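Local coordinates for protein imine reductase (Bacillus cereus, PDB 4D3D) that catalyses the NADPH-dependent, S-selective reduction of the cyclic imine 2-methylpyrroline, as a homodimeric member of the imine reductase family, at residues 234-239 / 248-253; 283-288 / 300-305; 52-57 / 65-70; 33-38 / 142-147; 203-208 / 216-221. All blocks are in the same frame, centred on the assembly; numbering follows the deposited sequence.

Contact 1. Residues 234-239 / 248-253. With P4C (O-acetaldehydyl-hexaethylene glycol), chain E.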
# COMPACT_ATOMS: atom_id res chain seq x y z
N GLU B 234 5.22 -10.62 -5.99
CA GLU B 234 6.03 -11.70 -6.54
C GLU B 234 5.32 -12.42 -7.67
O GLU B 234 5.95 -12.73 -8.69
CB GLU B 234 6.39 -12.76 -5.42
CG GLU B 234 7.29 -12.16 -4.37
N PHE B 235 4.03 -12.70 -7.52
CA PHE B 235 3.20 -13.37 -8.57
C PHE B 235 3.17 -12.58 -9.87
O PHE B 235 3.39 -13.16 -10.94
CB PHE B 235 1.78 -13.59 -8.10
CG PHE B 235 0.93 -14.32 -9.09
CD1 PHE B 235 0.98 -15.73 -9.20
CD2 PHE B 235 0.11 -13.63 -9.95
CE1 PHE B 235 0.22 -16.38 -10.16
CE2 PHE B 235 -0.64 -14.27 -10.94
CZ PHE B 235 -0.59 -15.67 -11.07
N TYR B 236 2.91 -11.28 -9.75
CA TYR B 236 2.68 -10.48 -10.98
C TYR B 236 3.95 -9.94 -11.61
O TYR B 236 3.93 -9.69 -12.81
CB TYR B 236 1.73 -9.35 -10.69
CG TYR B 236 0.27 -9.79 -10.50
CD1 TYR B 236 -0.52 -10.27 -11.55
CD2 TYR B 236 -0.32 -9.67 -9.27
CE1 TYR B 236 -1.85 -10.64 -11.34
CE2 TYR B 236 -1.70 -9.97 -9.09
CZ TYR B 236 -2.42 -10.50 -10.13
OH TYR B 236 -3.77 -10.79 -9.92
N THR B 237 5.06 -9.89 -10.87
CA THR B 237 6.36 -9.40 -11.39
C THR B 237 6.78 -9.93 -12.77
O THR B 237 6.98 -9.16 -13.72
CB THR B 237 7.45 -9.52 -10.30
OG1 THR B 237 7.25 -8.49 -9.32
CG2 THR B 237 8.82 -9.43 -10.84
N PRO B 238 6.87 -11.27 -12.94
CA PRO B 238 7.31 -11.81 -14.24
C PRO B 238 6.32 -11.54 -15.36
O PRO B 238 6.77 -11.33 -16.50
CB PRO B 238 7.50 -13.32 -13.94
CG PRO B 238 6.67 -13.59 -12.71
CD PRO B 238 6.67 -12.32 -11.93
N ARG B 239 5.01 -11.48 -15.05
CA ARG B 239 3.98 -11.12 -16.06
C ARG B 239 4.16 -9.64 -16.53
O ARG B 239 4.12 -9.30 -17.69
CB ARG B 239 2.59 -11.37 -15.49
CG ARG B 239 2.33 -12.87 -15.20
CD ARG B 239 1.27 -13.22 -14.19
NE ARG B 239 0.07 -12.55 -14.47
CZ ARG B 239 -1.13 -13.11 -14.67
NH1 ARG B 239 -1.29 -14.43 -14.62
NH2 ARG B 239 -2.16 -12.28 -14.93
N ASP B 248 -6.40 -14.71 -16.23
CA ASP B 248 -6.56 -16.11 -15.77
C ASP B 248 -6.81 -16.28 -14.28
O ASP B 248 -7.45 -17.25 -13.90
CB ASP B 248 -5.41 -16.96 -16.26
CG ASP B 248 -4.04 -16.43 -15.82
OD1 ASP B 248 -3.85 -15.22 -15.66
OD2 ASP B 248 -3.12 -17.25 -15.69
N VAL B 249 -6.31 -15.38 -13.41
CA VAL B 249 -6.56 -15.41 -11.98
C VAL B 249 -7.36 -14.25 -11.50
O VAL B 249 -7.80 -14.23 -10.37
CB VAL B 249 -5.23 -15.57 -11.17
CG1 VAL B 249 -4.44 -16.77 -11.67
CG2 VAL B 249 -4.34 -14.31 -11.31
N ASP B 250 -7.55 -13.22 -12.35
CA ASP B 250 -8.32 -12.09 -11.93
C ASP B 250 -8.73 -11.26 -13.19
O ASP B 250 -8.04 -11.25 -14.16
CB ASP B 250 -7.58 -11.14 -10.93
CG ASP B 250 -6.57 -10.20 -11.65
OD1 ASP B 250 -5.46 -10.59 -12.04
OD2 ASP B 250 -6.97 -9.03 -11.91
N ARG B 251 -9.92 -10.67 -13.11
CA ARG B 251 -10.43 -9.85 -14.24
C ARG B 251 -10.73 -8.41 -13.75
O ARG B 251 -11.32 -8.14 -12.70
CB ARG B 251 -11.70 -10.50 -14.84
CG ARG B 251 -11.25 -11.79 -15.60
CD ARG B 251 -12.21 -12.39 -16.55
NE ARG B 251 -11.73 -13.71 -17.03
CZ ARG B 251 -10.99 -14.00 -18.11
NH1 ARG B 251 -10.46 -13.09 -18.93
NH2 ARG B 251 -10.72 -15.29 -18.34
N LEU B 252 -10.32 -7.45 -14.59
CA LEU B 252 -10.53 -6.03 -14.21
C LEU B 252 -11.96 -5.70 -13.85
O LEU B 252 -12.24 -4.93 -12.95
CB LEU B 252 -10.06 -5.10 -15.35
CG LEU B 252 -10.05 -3.61 -15.03
CD1 LEU B 252 -9.08 -3.29 -13.89
CD2 LEU B 252 -9.72 -2.77 -16.25
N ALA B 253 -12.96 -6.23 -14.59
CA ALA B 253 -14.35 -5.92 -14.31
C ALA B 253 -14.72 -6.31 -12.89
O ALA B 253 -15.53 -5.62 -12.25
CB ALA B 253 -15.25 -6.65 -15.31
O1 P4C E . -1.39 -14.61 -2.98
C2 P4C E . -0.74 -14.83 -4.28
C3 P4C E . -1.67 -15.17 -5.45
O4 P4C E . -1.68 -14.13 -6.41
C5 P4C E . -2.67 -14.12 -7.47
C6 P4C E . -4.07 -13.85 -6.90
O7 P4C E . -4.84 -12.85 -7.60
C8 P4C E . -6.09 -12.47 -6.93
C9 P4C E . -6.34 -10.92 -7.00
O10 P4C E . -7.47 -10.31 -6.21
C11 P4C E . -8.11 -10.75 -4.96
C12 P4C E . -7.87 -9.87 -3.68
O13 P4C E . -7.62 -10.68 -2.42
C14 P4C E . -7.25 -10.08 -1.12
C15 P4C E . -6.56 -11.07 -0.11
O16 P4C E . -5.39 -10.49 0.66
C17 P4C E . -4.59 -11.17 1.74
C18 P4C E . -5.44 -11.74 2.97
O19 P4C E . -5.20 -11.08 4.29
C20 P4C E . -6.27 -11.63 5.18
C21 P4C E . -5.85 -11.45 6.63
O22 P4C E . -6.92 -11.70 7.58
O HOH W 1 -5.05 -12.63 -14.02

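Contact 2. Residues 283-288 / 300-305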
# COMPACT_ATOMS: atom_id res chain seq x y z
N PHE B 283 -9.57 2.54 -12.22
CA PHE B 283 -10.27 1.32 -12.72
C PHE B 283 -11.21 1.64 -13.87
O PHE B 283 -11.21 0.91 -14.88
CB PHE B 283 -11.03 0.62 -11.61
CG PHE B 283 -10.15 -0.33 -10.77
CD1 PHE B 283 -9.30 0.16 -9.80
CD2 PHE B 283 -10.21 -1.69 -10.98
CE1 PHE B 283 -8.46 -0.72 -9.14
CE2 PHE B 283 -9.40 -2.58 -10.25
CZ PHE B 283 -8.55 -2.06 -9.31
N ARG B 284 -12.00 2.69 -13.73
CA ARG B 284 -12.93 3.08 -14.81
C ARG B 284 -12.22 3.47 -16.07
O ARG B 284 -12.65 3.08 -17.17
CB ARG B 284 -13.89 4.13 -14.36
CG ARG B 284 -14.91 3.63 -13.36
CD ARG B 284 -16.12 4.54 -13.13
NE ARG B 284 -16.91 4.69 -14.40
CZ ARG B 284 -17.86 3.86 -14.90
NH1 ARG B 284 -18.27 2.71 -14.26
NH2 ARG B 284 -18.47 4.17 -16.06
N ARG B 285 -11.11 4.16 -15.97
CA ARG B 285 -10.34 4.46 -17.15
C ARG B 285 -9.80 3.25 -17.83
O ARG B 285 -9.78 3.16 -19.04
CB ARG B 285 -9.19 5.48 -16.78
CG ARG B 285 -9.73 6.85 -16.46
CD ARG B 285 -8.82 7.62 -15.48
NE ARG B 285 -7.61 7.97 -16.06
CZ ARG B 285 -6.53 8.45 -15.38
NH1 ARG B 285 -6.40 8.52 -13.99
NH2 ARG B 285 -5.55 8.73 -16.15
N GLY B 286 -9.37 2.24 -17.10
CA GLY B 286 -8.94 1.00 -17.71
C GLY B 286 -10.08 0.25 -18.41
O GLY B 286 -9.86 -0.36 -19.44
N MET B 287 -11.25 0.23 -17.80
CA MET B 287 -12.43 -0.39 -18.40
C MET B 287 -12.80 0.27 -19.72
O MET B 287 -12.99 -0.40 -20.72
CB MET B 287 -13.59 -0.34 -17.41
CG MET B 287 -13.41 -1.25 -16.19
SD MET B 287 -13.33 -3.01 -16.54
CE MET B 287 -14.99 -3.27 -17.29
N LYS B 288 -12.81 1.58 -19.70
CA LYS B 288 -13.16 2.39 -20.90
C LYS B 288 -12.15 2.41 -21.98
O LYS B 288 -12.46 2.96 -23.08
CB LYS B 288 -13.53 3.75 -20.45
CG LYS B 288 -14.82 3.91 -19.70
CD LYS B 288 -14.87 5.42 -19.39
CE LYS B 288 -15.94 5.71 -18.42
NZ LYS B 288 -15.81 7.16 -18.07
N ILE B 300 -1.50 -0.50 -15.32
CA ILE B 300 -0.21 0.16 -15.51
C ILE B 300 -0.20 0.94 -16.82
O ILE B 300 0.45 1.96 -16.94
CB ILE B 300 0.94 -0.82 -15.34
CG1 ILE B 300 2.21 -0.01 -15.00
CG2 ILE B 300 1.11 -1.64 -16.54
CD1 ILE B 300 3.41 -0.83 -14.64
N GLU B 301 -1.04 0.53 -17.77
CA GLU B 301 -1.18 1.28 -19.01
C GLU B 301 -1.83 2.61 -18.82
O GLU B 301 -1.47 3.57 -19.58
CB GLU B 301 -1.96 0.48 -20.08
CG GLU B 301 -1.33 -0.87 -20.37
CD GLU B 301 0.17 -0.86 -20.78
OE1 GLU B 301 0.63 0.06 -21.45
OE2 GLU B 301 0.90 -1.81 -20.42
N ILE B 302 -2.76 2.75 -17.87
CA ILE B 302 -3.33 4.00 -17.55
C ILE B 302 -2.27 4.92 -16.90
O ILE B 302 -2.21 6.11 -17.23
CB ILE B 302 -4.56 3.84 -16.62
CG1 ILE B 302 -5.67 3.08 -17.35
CG2 ILE B 302 -5.04 5.18 -16.10
CD1 ILE B 302 -6.15 3.76 -18.61
N PHE B 303 -1.47 4.39 -15.97
CA PHE B 303 -0.46 5.19 -15.31
C PHE B 303 0.60 5.67 -16.34
O PHE B 303 1.10 6.79 -16.23
CB PHE B 303 0.17 4.42 -14.19
CG PHE B 303 -0.73 4.17 -13.01
CD1 PHE B 303 -1.60 5.14 -12.54
CD2 PHE B 303 -0.75 2.96 -12.33
CE1 PHE B 303 -2.40 4.93 -11.46
CE2 PHE B 303 -1.59 2.73 -11.23
CZ PHE B 303 -2.38 3.73 -10.77
N LYS B 304 0.89 4.82 -17.33
CA LYS B 304 1.96 5.06 -18.29
C LYS B 304 1.51 6.15 -19.20
O LYS B 304 2.35 6.94 -19.61
CB LYS B 304 2.29 3.83 -19.19
CG LYS B 304 3.00 2.72 -18.47
N ASN B 305 0.22 6.17 -19.54
CA ASN B 305 -0.31 6.96 -20.66
C ASN B 305 -0.24 8.27 -19.97
O ASN B 305 0.82 8.60 -19.42
CB ASN B 305 -1.75 6.53 -21.06

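Contact 3. Residues 52-57 / 65-70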
# COMPACT_ATOMS: atom_id res chain seq x y z
N ARG B 52 26.90 28.42 5.88
CA ARG B 52 26.72 29.86 5.65
C ARG B 52 26.62 30.63 6.98
O ARG B 52 26.99 31.83 7.04
CB ARG B 52 25.49 30.12 4.79
CG ARG B 52 24.18 29.77 5.48
CD ARG B 52 23.38 29.02 4.50
NE ARG B 52 22.00 29.36 4.53
CZ ARG B 52 21.20 29.14 3.50
NH1 ARG B 52 21.66 28.58 2.32
NH2 ARG B 52 19.97 29.48 3.64
N THR B 53 26.09 29.95 7.98
CA THR B 53 26.01 30.50 9.32
C THR B 53 27.03 29.75 10.12
O THR B 53 26.87 28.57 10.41
CB THR B 53 24.62 30.26 9.94
OG1 THR B 53 23.59 30.86 9.13
CG2 THR B 53 24.63 30.87 11.36
N SER B 54 28.08 30.49 10.43
CA SER B 54 29.36 29.98 10.95
C SER B 54 29.15 29.27 12.28
O SER B 54 29.80 28.28 12.58
CB SER B 54 30.30 31.18 11.18
OG SER B 54 31.51 30.83 11.86
N SER B 55 28.25 29.84 13.11
CA SER B 55 28.07 29.37 14.50
C SER B 55 27.45 27.98 14.61
O SER B 55 27.59 27.32 15.66
CB SER B 55 27.16 30.33 15.26
OG SER B 55 25.86 30.30 14.71
N LYS B 56 26.78 27.52 13.55
CA LYS B 56 26.20 26.15 13.57
C LYS B 56 27.31 25.08 13.80
O LYS B 56 27.04 23.90 14.18
CB LYS B 56 25.42 25.84 12.26
CG LYS B 56 24.09 26.55 12.06
N ALA B 57 28.56 25.48 13.50
CA ALA B 57 29.72 24.59 13.66
C ALA B 57 30.36 24.56 15.10
O ALA B 57 31.35 23.83 15.34
CB ALA B 57 30.79 24.96 12.61
N ALA B 65 36.73 19.31 14.89
CA ALA B 65 36.46 19.70 13.48
C ALA B 65 37.21 20.96 13.19
O ALA B 65 37.33 21.82 14.07
CB ALA B 65 34.98 19.95 13.26
N ILE B 66 37.65 21.11 11.95
CA ILE B 66 38.29 22.31 11.51
C ILE B 66 37.22 23.15 10.72
O ILE B 66 36.80 22.74 9.63
CB ILE B 66 39.45 21.94 10.59
CG1 ILE B 66 40.42 20.96 11.30
CG2 ILE B 66 40.14 23.18 10.06
CD1 ILE B 66 41.09 21.58 12.49
N ARG B 67 36.76 24.24 11.30
CA ARG B 67 35.89 25.17 10.63
C ARG B 67 36.73 26.11 9.77
O ARG B 67 37.72 26.70 10.21
CB ARG B 67 35.06 25.98 11.61
CG ARG B 67 34.19 27.11 10.98
CD ARG B 67 33.21 27.76 11.97
NE ARG B 67 33.89 28.03 13.24
CZ ARG B 67 33.28 28.12 14.44
NH1 ARG B 67 31.94 28.02 14.59
NH2 ARG B 67 34.05 28.30 15.51
N VAL B 68 36.32 26.26 8.55
CA VAL B 68 36.88 27.25 7.65
C VAL B 68 35.88 28.34 7.27
O VAL B 68 34.67 28.15 7.27
CB VAL B 68 37.45 26.61 6.35
CG1 VAL B 68 38.55 25.61 6.73
CG2 VAL B 68 36.37 25.92 5.59
N SER B 69 36.41 29.49 6.93
CA SER B 69 35.55 30.64 6.70
C SER B 69 34.77 30.60 5.37
O SER B 69 33.59 31.05 5.28
CB SER B 69 36.41 31.92 6.77
OG SER B 69 35.58 33.10 6.52
N THR B 70 35.41 30.06 4.34
CA THR B 70 34.85 30.16 2.96
C THR B 70 34.68 28.80 2.29
O THR B 70 35.37 27.81 2.62
CB THR B 70 35.77 31.02 2.05
OG1 THR B 70 37.00 30.36 1.72
CG2 THR B 70 36.13 32.35 2.70

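Contact 4. Residues 33-38 / 142-147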
# COMPACT_ATOMS: atom_id res chain seq x y z
N GLY B 33 24.06 16.67 8.49
CA GLY B 33 25.47 17.04 8.36
C GLY B 33 26.23 16.97 9.70
O GLY B 33 27.37 16.48 9.77
N GLN B 34 25.58 17.47 10.76
CA GLN B 34 26.19 17.37 12.09
C GLN B 34 26.38 15.93 12.56
O GLN B 34 27.45 15.61 13.14
CB GLN B 34 25.38 18.20 13.11
CG GLN B 34 25.44 19.71 12.88
CD GLN B 34 24.63 20.48 13.91
OE1 GLN B 34 24.18 19.93 14.92
NE2 GLN B 34 24.43 21.77 13.64
N ALA B 35 25.41 15.06 12.32
CA ALA B 35 25.54 13.69 12.76
C ALA B 35 26.63 12.98 12.01
O ALA B 35 27.33 12.11 12.53
CB ALA B 35 24.22 12.92 12.58
N MET B 36 26.75 13.29 10.72
CA MET B 36 27.81 12.68 9.94
C MET B 36 29.19 13.16 10.32
O MET B 36 30.14 12.35 10.47
CB MET B 36 27.54 12.99 8.44
CG MET B 36 26.32 12.26 7.89
SD MET B 36 25.95 12.73 6.19
CE MET B 36 24.77 11.45 5.88
N ALA B 37 29.38 14.47 10.46
CA ALA B 37 30.65 14.98 10.92
C ALA B 37 31.05 14.36 12.29
O ALA B 37 32.20 14.06 12.56
CB ALA B 37 30.60 16.52 11.00
N ASP B 38 30.07 14.22 13.15
CA ASP B 38 30.30 13.67 14.50
C ASP B 38 30.84 12.23 14.43
O ASP B 38 31.84 11.85 15.10
CB ASP B 38 28.95 13.75 15.23
CG ASP B 38 29.09 13.87 16.69
OD1 ASP B 38 29.56 14.93 17.17
OD2 ASP B 38 28.70 12.90 17.36
N SER B 142 19.82 10.05 13.74
CA SER B 142 20.12 9.04 14.77
C SER B 142 20.60 7.69 14.24
O SER B 142 21.27 6.96 14.94
CB SER B 142 18.88 8.81 15.65
OG SER B 142 17.79 8.23 14.91
N GLY B 143 20.30 7.37 12.97
CA GLY B 143 20.77 6.15 12.34
C GLY B 143 22.19 6.21 11.76
O GLY B 143 22.75 5.19 11.37
N ILE B 144 22.79 7.40 11.70
CA ILE B 144 24.18 7.54 11.21
C ILE B 144 25.17 6.91 12.19
O ILE B 144 25.05 7.05 13.43
CB ILE B 144 24.53 9.01 10.94
CG1 ILE B 144 23.54 9.64 9.93
CG2 ILE B 144 25.97 9.14 10.45
CD1 ILE B 144 23.47 8.97 8.56
N GLY B 145 26.06 6.10 11.67
CA GLY B 145 27.01 5.33 12.48
C GLY B 145 26.58 3.89 12.76
O GLY B 145 27.33 3.14 13.40
N LYS B 146 25.41 3.50 12.28
CA LYS B 146 24.89 2.14 12.54
C LYS B 146 24.87 1.28 11.27
O LYS B 146 24.38 1.73 10.23
CB LYS B 146 23.51 2.25 13.13
CG LYS B 146 23.48 3.01 14.42
CD LYS B 146 22.07 3.14 14.93
CE LYS B 146 22.05 3.90 16.26
NZ LYS B 146 20.69 4.47 16.41
N SER B 147 25.40 0.06 11.33
CA SER B 147 25.54 -0.77 10.14
C SER B 147 24.19 -1.26 9.65
O SER B 147 24.07 -1.59 8.48
CB SER B 147 26.48 -1.95 10.41
OG SER B 147 25.91 -2.69 11.50

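Contact 5. Residues 203-208 / 216-221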
# COMPACT_ATOMS: atom_id res chain seq x y z
N HIS B 203 -7.49 5.60 6.29
CA HIS B 203 -8.76 5.68 5.67
C HIS B 203 -9.67 4.45 6.11
O HIS B 203 -10.84 4.68 6.55
CB HIS B 203 -8.62 5.71 4.17
CG HIS B 203 -9.90 5.96 3.47
ND1 HIS B 203 -10.73 4.93 3.04
CD2 HIS B 203 -10.57 7.10 3.20
CE1 HIS B 203 -11.85 5.44 2.54
NE2 HIS B 203 -11.75 6.76 2.58
N ALA B 204 -9.11 3.28 5.97
CA ALA B 204 -9.76 2.01 6.42
C ALA B 204 -10.08 2.09 7.93
O ALA B 204 -11.22 1.73 8.38
CB ALA B 204 -8.90 0.83 6.11
N LEU B 205 -9.13 2.56 8.73
CA LEU B 205 -9.35 2.74 10.18
C LEU B 205 -10.49 3.72 10.45
O LEU B 205 -11.35 3.48 11.36
CB LEU B 205 -8.07 3.13 10.88
CG LEU B 205 -8.18 3.38 12.37
CD1 LEU B 205 -8.65 2.10 13.09
CD2 LEU B 205 -6.84 3.83 12.86
N ALA B 206 -10.61 4.82 9.70
CA ALA B 206 -11.70 5.72 9.92
C ALA B 206 -13.09 5.08 9.71
O ALA B 206 -14.10 5.37 10.43
CB ALA B 206 -11.59 6.93 9.01
N ILE B 207 -13.19 4.23 8.65
CA ILE B 207 -14.40 3.42 8.39
C ILE B 207 -14.65 2.51 9.59
O ILE B 207 -15.83 2.44 10.03
CB ILE B 207 -14.28 2.63 7.09
CG1 ILE B 207 -14.16 3.55 5.89
CG2 ILE B 207 -15.53 1.71 6.89
CD1 ILE B 207 -13.84 2.84 4.59
N ALA B 208 -13.64 1.84 10.08
CA ALA B 208 -13.79 0.86 11.18
C ALA B 208 -14.29 1.63 12.43
O ALA B 208 -15.22 1.24 13.07
CB ALA B 208 -12.49 0.27 11.49
N GLU B 216 -6.98 -1.20 17.86
CA GLU B 216 -6.49 -2.47 18.46
C GLU B 216 -7.19 -3.71 17.88
O GLU B 216 -6.51 -4.72 17.56
CB GLU B 216 -6.69 -2.39 20.01
CG GLU B 216 -6.14 -3.63 20.72
CD GLU B 216 -4.61 -3.72 20.68
OE1 GLU B 216 -3.94 -2.68 20.39
OE2 GLU B 216 -4.08 -4.82 20.94
N GLN B 217 -8.46 -3.58 17.64
CA GLN B 217 -9.29 -4.63 17.00
C GLN B 217 -8.86 -4.87 15.53
O GLN B 217 -8.71 -6.01 15.09
CB GLN B 217 -10.74 -4.29 17.05
CG GLN B 217 -11.37 -4.45 18.44
CD GLN B 217 -12.84 -4.06 18.44
OE1 GLN B 217 -13.18 -2.91 18.28
NE2 GLN B 217 -13.71 -5.04 18.63
N PHE B 218 -8.60 -3.77 14.82
CA PHE B 218 -8.18 -3.85 13.41
C PHE B 218 -6.77 -4.32 13.20
O PHE B 218 -6.48 -4.93 12.14
CB PHE B 218 -8.45 -2.46 12.74
CG PHE B 218 -8.24 -2.42 11.26
CD1 PHE B 218 -8.53 -3.49 10.41
CD2 PHE B 218 -7.86 -1.19 10.66
CE1 PHE B 218 -8.39 -3.37 9.05
CE2 PHE B 218 -7.73 -1.07 9.29
CZ PHE B 218 -7.97 -2.17 8.49
N LEU B 219 -5.85 -4.04 14.15
CA LEU B 219 -4.46 -4.35 14.06
C LEU B 219 -4.06 -5.67 13.38
O LEU B 219 -3.31 -5.68 12.41
CB LEU B 219 -3.78 -4.26 15.47
CG LEU B 219 -2.35 -4.64 15.61
CD1 LEU B 219 -1.41 -3.81 14.74
CD2 LEU B 219 -1.88 -4.60 17.10
N PRO B 220 -4.51 -6.83 13.88
CA PRO B 220 -4.02 -8.07 13.26
C PRO B 220 -4.49 -8.26 11.81
O PRO B 220 -3.80 -8.92 11.03
CB PRO B 220 -4.62 -9.19 14.13
CG PRO B 220 -5.71 -8.57 14.87
CD PRO B 220 -5.40 -7.09 15.05
N TYR B 221 -5.62 -7.65 11.47
CA TYR B 221 -6.23 -7.79 10.13
C TYR B 221 -5.53 -6.81 9.17
O TYR B 221 -5.17 -7.17 8.03
CB TYR B 221 -7.71 -7.46 10.19
CG TYR B 221 -8.46 -8.47 11.04
CD1 TYR B 221 -8.66 -9.74 10.62
CD2 TYR B 221 -8.91 -8.12 12.29
CE1 TYR B 221 -9.27 -10.69 11.48
CE2 TYR B 221 -9.56 -9.06 13.15
CZ TYR B 221 -9.78 -10.32 12.67
OH TYR B 221 -10.41 -11.26 13.50

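Contact 1. Residues 234-239 / 248-253
Charge pairing joins Arg-239 to Asp-248. The Arg-239 chain, bent at chi3, brings NH1 into a salt-bridging hydrogen bond with OD1 of Asp-248 (2.9 Å, N-H...O 159°), received on the syn lone pair. Guanidinium and carboxylate are nearly coplanar, 10° apart, and OD1 lies close to the guanidinium plane, at its edge.

The hydroxyl of Tyr-236 donates to OD1 of Asp-250 over 2.7 Å. Here the oxygen is approached from well above the carboxylate plane, and ring and carboxylate stand 88° apart. Ser-295 OG and the N of Phe-296 also bond to this carboxylate. One water accepts from Arg-239 NH2 and Val-249 N (both 3.1 Å) and can donate to Asp-250 OD1 (2.9 Å), though other acceptors compete for its protons.

Both segments belong to the helical C-terminal domain: helix 215-242 meets the turn leading into helix 252-268, with Arg-251 at the N-cap position.

Apolar packing rests on Val-249, whose CG2 lies 3.7 Å from CE2 of Phe-235 while CG1 approaches CZ. The bound polyether crosses one face of Phe-235, its O4 3.7 Å from CG, and its O7 comes within 3.3 Å of Tyr-236 OH.

Contact 2. Residues 283-288 / 300-305
Ile-302 carries the contact from the 300-305 side, meeting Arg-285 and Gly-286 where the backbones come closest: the CA atoms of Gly-286 and Ile-302 are 6.4 Å apart. Two residues earlier, Ile-300 accepts the backbone bond from Lys-304 N that closes the short helix, and its own side chain packs on Leu-205 of the second subunit.

At Ile-302 the two branches meet different parts of Arg-285, and one also reaches Gly-286. CG2, on the side of its own carbonyl carbon, lies over one face of the Arg-285 guanidinium, 3.6 Å from NH2 and displaced from the centre of the group. CG1 takes the other direction, beside the backbone N (chi1 -64°), and sits 3.8 Å from the N of Gly-286. From there CD1 reaches the backbone of Arg-285, 3.7 Å from its O. CG1 and CD1 thus lie against the main chain of helix 274-288 at Arg-285 and Gly-286. No hydrogen bond crosses between the segments; the polar end of Arg-285, bent at chi3, instead forms a salt bridge through NH2 with Asp-272 of the second subunit.

Phe-303 follows, its CB directed away from helix 274-288, and its ring meets His-203 of the second subunit edge-to-face. At Asn-305 the chain leaves helical geometry, its N giving weak bonds to Glu-301 O and Ile-302 O.

The C-terminal helix 300-304 lies against the end of helix 274-288, whose Phe-283 and Met-287 pack on Leu-252 of helix 252-268, while the second subunit meets both segments.

Contact 3. Residues 52-57 / 65-70
Ser-54 opens the contact in the Rossmann-type NAD(P)-binding domain, where the 3-10 turn 54-57 after strand 46-50 meets the short edge strand 66-67. Its carbonyl O accepts from NH1 of Arg-67 at 2.9 Å with an N-H...O angle of 154°. The donor stands 48° out of the carbonyl plane, whereas the oxygen lies close to the guanidinium plane, at its edge. Ala-57 N bonds to the same oxygen from the opposite face, so two donors grip it. The OG of Ser-54, set anti to the backbone N (chi1 172°), comes to 3.5 Å from CD of Arg-67.

Ser-55 contributes a lighter touch, its CA 4.1 Å from Arg-67 NH1. Across Lys-56 the turn continues, and Ala-57 then directs its CB toward the strand; this methyl is also packed against Val-49 of strand 46-50.

The arginine starts extended from its strand and bends at chi3, bringing the guanidinium round to the turn. NH1 has a stronger second partner in the salt bridge with Asp-58 OD1, at the start of helix 58-62, and on the apolar side Ala-57 CB lies 3.8 Å from both CD and NH1 of Arg-67.

Contact 4. Residues 33-38 / 142-147
Ile-144 meets helix 31-42 at Ala-35 and Met-36 by van der Waals packing, with no hydrogen bond between the segments. Its CG2 branch lies against the helix backbone, 3.9 Å from Ala-35 O and 4.0 Å from the CA of Met-36. The CD1 methyl reaches farther along and touches CE of Met-36 at 3.9 Å. That methionine runs extended beyond CG (chi2 175°, chi3 169°), which carries its terminal methyl out to the isoleucine. Ala-35 completes the first shell from the helix, its CB facing the CB of Ile-144 at 4.3 Å. Leu-170 of helix 157-170 covers Met-36 and Ile-144 directly.

The helix is the one that follows the first strand of the Rossmann fold. Its Gly-33 matches the last glycine of a GxGxxG sequence, consistent with the dinucleotide-binding turn of this family. Ile-144 comes from the connection between strands 131-137 and 149-155, so the contact brings a late part of the domain back onto its first helix.

A type II turn from Gly-143 to Lys-146 sets the isoleucine in place: Lys-146 N bonds to Gly-143 O at 3.3 Å, and Gly-145, third residue of the turn, has a positive phi (97°), as that position of a type II turn requires. The Lys-146 side chain folds back to give a hydrogen bond from NZ to Ser-142 O (2.9 Å), from above the carbonyl plane. Farther out, Ser-149 OG bonds to Gly-143 O.

Contact 5. Residues 203-208 / 216-221
Phe-218 supplies the apolar contact with Ala-204 and Leu-205. Its CB points toward helix 182-210, and the side chain, trans across CA-CB (chi1 -173°), extends its ring to that helix. The Ala-204 methyl sits 3.9 Å from both CE2 and CZ of Phe-218, obliquely to the ring. Leu-205 adds its CD1 methyl, 4.2 Å from CD2 of the same ring. The CA atoms of Leu-205 and Phe-218 are 7.4 Å apart, and the small Ala-204 side chain allows the ring to come close to the helix backbone: Leu-205 N is 3.9 Å from Phe-218 CE2.

No hydrogen bond passes between the two segments; the backbone bonds run along each helix. Ala-208 N bonds to Ala-204 O at 3.0 Å, whereas Pro-220 interrupts the regular pattern of helix 215-242, which is kinked here.

Contacts from the second subunit surround the pair: Ile-189 of that subunit packs on Phe-218, and Asp-192 of that subunit packs on Ala-204 and accepts a hydrogen bond from His-203 ND1.

With all three touching residues buried, the two successive helices of the C-terminal domain are joined here by dispersion and the exclusion of water, in a region shared with the dimer interface.

How the contacts relate
From the N terminus, contact 4 opens first, on helix 31-42, and closes at 142-147 across more than a hundred residues. Contact 3 is nested inside that long loop, its centre about 18 Å from that of contact 4, and the two touch where Lys-56 O lies 3.4 Å from Gln-34 NE2. Both tie up the Rossmann domain. Contacts 5, 1 and 2 then follow in series through the helical C-terminal domain, each closing a short loop; no two contacts cross along the chain. Contacts 5 and 1 share helix 215-242; contacts 1 and 2 meet through Leu-252 against Phe-283 and Met-287. All three C-terminal contacts reach the second subunit, whereas no other chain touches contacts 3 and 4.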